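Local coordinates for protein ZYRO0G01672p (Zygosaccharomyces rouxii, PDB 4U8T) that probably reads N6-methyladenosine marks in mRNA through its YTH domain, the part present here, bound to methylated RNA, at residues I71-S76 / A87-N92. Numbering follows the deposited sequence.
Sequences IYLLFS and AEMSSN
The rings of Y72 and F75 meet the neighbouring strand obliquely: CE2 of Y72 lies 4.1 Å from CG of E88, and CE1 of F75 reaches CB of A87. Strands 71-77 and 82-94 form a beta hairpin within the mixed sheet of the YTH domain, a PUA-clan fold, and the nearest atom of this contact is about 5 Å from the bound RNA. Y72 and E88 run side by side and point the same way, with ring and carboxylate planes 82° apart. CG is the glutamate atom that touches the ring, while its OE2 forms a salt bridge with K70. Beyond these segments, the Y72 ring meets F28 at a shallow angle, whereas F75 meets W116 and stands edge-to-face with W48. The hairpin's antiparallel pairing is evident from L73 with A87, a hydrogen-bonded pair, and Y72 with E88, a non-hydrogen-bonded pair. In the first, A87 O accepts from L73 N at 2.7 Å and A87 N donates to L73 O at 2.9 Å. The short segments cross at 138° rather than 180°, evidence of marked twist. Next along, M89 N donates to I71 O at 3.0 Å, and CA of E88 makes a CH···O approach to the same oxygen. On the face opposite Y72 and E88, CD1 of L73 lies 4.1 Å from CG of the selenomethionine M89, while CB of A87 meets F75. Helix 52-63 covers the I71-M89 end through Y62, which touches both side chains. Here CG2 of I71, anti to the backbone N, lies alongside the selenomethionine chain, 3.8 Å from M89 SE.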
loop_
_atom_site.group_PDB
_atom_site.type_symbol
_atom_site.label_atom_id
_atom_site.label_comp_id
_atom_site.label_asym_id
_atom_site.label_seq_id
_atom_site.Cartn_x
_atom_site.Cartn_y
_atom_site.Cartn_z
ATOM N N ILE A 71 7.611 6.220 -1.806
ATOM C CA ILE A 71 6.521 5.965 -0.869
ATOM C C ILE A 71 5.954 4.580 -1.115
ATOM O O ILE A 71 5.502 4.263 -2.202
ATOM C CB ILE A 71 5.394 7.017 -0.971
ATOM C CG1 ILE A 71 5.815 8.299 -0.274
ATOM C CG2 ILE A 71 4.134 6.524 -0.314
ATOM C CD1 ILE A 71 4.767 9.282 -0.198
ATOM N N TYR A 72 6.021 3.747 -0.086
ATOM C CA TYR A 72 5.523 2.387 -0.146
ATOM C C TYR A 72 4.108 2.324 0.392
ATOM O O TYR A 72 3.759 2.950 1.372
ATOM C CB TYR A 72 6.432 1.460 0.630
ATOM C CG TYR A 72 7.779 1.308 -0.009
ATOM C CD1 TYR A 72 8.790 2.210 0.249
ATOM C CD2 TYR A 72 8.046 0.260 -0.872
ATOM C CE1 TYR A 72 10.010 2.082 -0.339
ATOM C CE2 TYR A 72 9.248 0.128 -1.452
ATOM C CZ TYR A 72 10.242 1.039 -1.184
ATOM O OH TYR A 72 11.476 0.909 -1.771
ATOM N N LEU A 73 3.293 1.558 -0.303
ATOM C CA LEU A 73 1.914 1.352 0.063
ATOM C C LEU A 73 1.716 -0.109 0.417
ATOM O O LEU A 73 1.989 -0.989 -0.378
ATOM C CB LEU A 73 0.995 1.774 -1.081
ATOM C CG LEU A 73 1.176 3.172 -1.674
ATOM C CD1 LEU A 73 0.331 3.319 -2.905
ATOM C CD2 LEU A 73 0.790 4.235 -0.653
ATOM N N LEU A 74 1.244 -0.362 1.623
ATOM C CA LEU A 74 1.009 -1.714 2.063
ATOM C C LEU A 74 -0.485 -1.962 2.045
ATOM O O LEU A 74 -1.206 -1.389 2.824
ATOM C CB LEU A 74 1.619 -1.929 3.454
ATOM C CG LEU A 74 3.047 -1.359 3.683
ATOM C CD1 LEU A 74 3.583 -1.724 5.044
ATOM C CD2 LEU A 74 4.070 -1.761 2.647
ATOM N N PHE A 75 -0.951 -2.767 1.100
ATOM C CA PHE A 75 -2.373 -2.959 0.864
ATOM C C PHE A 75 -3.037 -4.021 1.758
ATOM O O PHE A 75 -2.495 -5.068 2.031
ATOM C CB PHE A 75 -2.617 -3.330 -0.581
ATOM C CG PHE A 75 -2.616 -2.180 -1.524
ATOM C CD1 PHE A 75 -1.443 -1.584 -1.914
ATOM C CD2 PHE A 75 -3.794 -1.727 -2.073
ATOM C CE1 PHE A 75 -1.454 -0.559 -2.797
ATOM C CE2 PHE A 75 -3.804 -0.688 -2.942
ATOM C CZ PHE A 75 -2.636 -0.104 -3.311
ATOM N N SER A 76 -4.255 -3.736 2.169
ATOM C CA SER A 76 -5.021 -4.630 3.003
ATOM C C SER A 76 -6.496 -4.447 2.748
ATOM O O SER A 76 -7.002 -3.344 2.853
ATOM C CB SER A 76 -4.712 -4.348 4.461
ATOM O OG SER A 76 -5.660 -4.931 5.304
ATOM N N ALA A 87 3.010 -1.776 -3.003
ATOM C CA ALA A 87 3.213 -0.982 -4.197
ATOM C C ALA A 87 4.011 0.279 -3.892
ATOM O O ALA A 87 4.102 0.684 -2.762
ATOM C CB ALA A 87 1.903 -0.635 -4.803
ATOM N N GLU A 88 4.628 0.873 -4.904
ATOM C CA GLU A 88 5.207 2.208 -4.781
ATOM C C GLU A 88 4.361 3.232 -5.481
ATOM O O GLU A 88 3.714 2.907 -6.443
ATOM C CB GLU A 88 6.594 2.294 -5.383
ATOM C CG GLU A 88 7.530 1.188 -5.076
ATOM C CD GLU A 88 8.758 1.308 -5.915
ATOM O OE1 GLU A 88 8.717 2.108 -6.873
ATOM O OE2 GLU A 88 9.762 0.629 -5.612
HETATM N N MSE A 89 4.389 4.476 -5.009
HETATM C CA MSE A 89 3.856 5.566 -5.792
HETATM C C MSE A 89 4.845 5.841 -6.911
HETATM O O MSE A 89 6.043 5.711 -6.728
HETATM C CB MSE A 89 3.621 6.802 -4.940
HETATM C CG MSE A 89 2.477 6.690 -3.970
HETATM SE SE MSE A 89 2.026 8.290 -2.948
HETATM C CE MSE A 89 1.168 9.319 -4.290
ATOM N N SER A 90 4.354 6.185 -8.089
ATOM C CA SER A 90 5.250 6.460 -9.191
ATOM C C SER A 90 4.798 7.739 -9.859
ATOM O O SER A 90 5.279 8.124 -10.912
ATOM C CB SER A 90 5.308 5.304 -10.183
ATOM O OG SER A 90 4.049 4.990 -10.682
ATOM N N SER A 91 3.831 8.383 -9.244
ATOM C CA SER A 91 3.447 9.690 -9.673
ATOM C C SER A 91 2.757 10.412 -8.541
ATOM O O SER A 91 2.384 9.813 -7.551
ATOM C CB SER A 91 2.544 9.603 -10.889
ATOM O OG SER A 91 1.188 9.560 -10.504
ATOM N N ASN A 92 2.632 11.720 -8.673
ATOM C CA ASN A 92 1.762 12.467 -7.806
ATOM C C ASN A 92 0.364 12.294 -8.361
ATOM O O ASN A 92 0.174 11.629 -9.355
ATOM C CB ASN A 92 2.177 13.927 -7.739
ATOM C CG ASN A 92 1.757 14.602 -6.451
ATOM O OD1 ASN A 92 0.731 14.280 -5.871
ATOM N ND2 ASN A 92 2.542 15.560 -6.014
#